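Local coordinates for protein cytolethal distending toxin subunit A (Haemophilus ducreyi, PDB 1SR4) that is the ricin-type lectin subunit of a DNA-damaging cytotoxin, probably pairing with CdtC to deliver the CdtB subunit into host cells, at the interface of chains A and B. Numbering follows the deposited sequence. Chains: chain A, Cytolethal distending toxin subunit A; chain B, cytolethal distending toxin protein C.

The interface of chains A and B. Residues chain A 66, 183, 185, 192; chain B 151-153.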
ATOM      1  N   GLN A  66      16.810   9.323   2.271  1.00  9.96           N
ATOM      2  CA  GLN A  66      16.959   9.592   0.844  1.00 10.15           C
ATOM      3  C   GLN A  66      18.331   9.225   0.292  1.00 10.41           C
ATOM      4  O   GLN A  66      18.523   9.140  -0.931  1.00  9.70           O
ATOM      5  CB  GLN A  66      16.654  11.058   0.570  1.00 11.15           C
ATOM      6  CG  GLN A  66      15.220  11.425   0.920  1.00 10.99           C
ATOM      7  CD  GLN A  66      14.650  12.374  -0.088  1.00 12.28           C
ATOM      8  OE1 GLN A  66      14.138  11.955  -1.126  1.00 10.78           O
ATOM      9  NE2 GLN A  66      14.757  13.669   0.192  1.00 10.46           N
ATOM     10  N   GLY A 183      10.039  19.728   7.268  1.00 22.85           N
ATOM     11  CA  GLY A 183      10.060  18.960   6.033  1.00 21.66           C
ATOM     12  C   GLY A 183      11.208  19.326   5.113  1.00 20.16           C
ATOM     13  O   GLY A 183      11.126  19.179   3.892  1.00 20.00           O
ATOM     14  N   THR A 185      14.599  19.189   2.990  1.00 15.94           N
ATOM     15  CA  THR A 185      15.236  18.134   2.206  1.00 17.88           C
ATOM     16  C   THR A 185      16.549  18.701   1.657  1.00 17.66           C
ATOM     17  O   THR A 185      16.721  18.833   0.457  1.00 19.64           O
ATOM     18  CB  THR A 185      14.345  17.645   1.022  1.00 17.19           C
ATOM     19  OG1 THR A 185      13.982  18.759   0.197  1.00 17.98           O
ATOM     20  CG2 THR A 185      13.072  16.957   1.544  1.00 16.71           C
ATOM     21  N   THR A 192      12.835  13.409   5.254  1.00  9.97           N
ATOM     22  CA  THR A 192      11.984  12.450   4.547  1.00 12.15           C
ATOM     23  C   THR A 192      12.580  11.050   4.581  1.00 11.23           C
ATOM     24  O   THR A 192      13.784  10.852   4.388  1.00  9.77           O
ATOM     25  CB  THR A 192      11.706  12.867   3.065  1.00 14.15           C
ATOM     26  OG1 THR A 192      12.919  13.210   2.418  1.00 16.83           O
ATOM     27  CG2 THR A 192      10.797  14.082   3.009  1.00 18.43           C
TER
ATOM     28  N   GLY B 151      14.197  13.349  -3.899  1.00 11.51           N
ATOM     29  CA  GLY B 151      14.128  14.784  -4.094  1.00 12.34           C
ATOM     30  C   GLY B 151      13.286  15.470  -3.045  1.00 13.28           C
ATOM     31  O   GLY B 151      13.004  14.899  -1.990  1.00 14.65           O
ATOM     32  N   PRO B 152      12.878  16.716  -3.308  1.00 14.22           N
ATOM     33  CA  PRO B 152      12.055  17.487  -2.377  1.00 13.27           C
ATOM     34  C   PRO B 152      10.631  16.984  -2.370  1.00 13.10           C
ATOM     35  O   PRO B 152      10.201  16.285  -3.284  1.00 13.11           O
ATOM     36  CB  PRO B 152      12.161  18.900  -2.927  1.00 14.62           C
ATOM     37  CG  PRO B 152      12.222  18.664  -4.412  1.00 15.51           C
ATOM     38  CD  PRO B 152      13.188  17.497  -4.521  1.00 14.19           C
ATOM     39  N   SER B 153       9.909  17.300  -1.307  1.00 12.98           N
ATOM     40  CA  SER B 153       8.517  16.928  -1.196  1.00 14.29           C
ATOM     41  C   SER B 153       7.936  17.787  -0.080  1.00 15.59           C
ATOM     42  O   SER B 153       8.659  18.314   0.760  1.00 18.42           O
ATOM     43  CB  SER B 153       8.345  15.425  -0.892  1.00 13.30           C
ATOM     44  OG  SER B 153       8.725  15.078   0.430  1.00 16.62           O
TER
HETATM   45  O   HOH W   1      11.246  13.869  -0.127  1.00 14.07           O
HETATM   46  O   HOH W   2      11.527  19.629   0.410  1.00 26.19           O
HETATM   47  O   HOH W   3       9.166  17.043   3.085  1.00 37.09           O
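The side-chain amide of A:Gln66 presents its polar edge to the backbone of B:Gly151, while one of its faces looks onto water 1 and the hydroxyl of A:Thr192. The second flat group, the ring of B:Pro152, meets A:Thr185 OG1 over one face near its CA–CB edge, with 3.5 Å between OG1 and B:Pro152 CA; the carbonyl of the proline leaves from the opposite face. Two hydrogen bonds pair the amide with the glycine. B:Gly151 N donates to A:Gln66 OE1 over 3.1 Å, tilted 27° from the carbonyl plane of the acceptor. In return, A:Gln66 NE2 donates to B:Gly151 O at 3.1 Å, with the acceptor nearly in the amide plane but the donor above the plane of the glycine carbonyl. This double grip fixes the rotation of the amide, which a bend in the glutamine chain (chi2 -141°) turns towards the partner.

The A:Thr185 side chain crosses the proline at about a right angle, with CG2 on the same side as OG1 but beyond the CA end of the ring, in a looser apolar contact with that CA. Waters bridge the two chains alongside these contacts. Water 1 is held by B:Gly151 O (2.8 Å), B:Ser153 OG (2.9 Å) and A:Thr192 OG1, whose place between backbone N and carbonyl carbon (chi1 49°) directs it to the water. The methyl CG2 of A:Thr192 packs against the serine hydroxyl. Further along, B:Ser153 O contacts water 2 and water 3; water 2 links it to A:Thr185 OG1, and water 3, 2.7 Å from B:Ser153 O, leads to A:Gly183 O.

Residues B:Gly151 to B:Ser153 follow strand 144-147 and belong to the C-terminal stretch of CdtC. The site thus docks this extended segment on the ricin-type lectin fold of CdtA, largely through main-chain recognition and bridging water, and probably helps hold together the CdtA–CdtC pair of the heterotrimeric toxin.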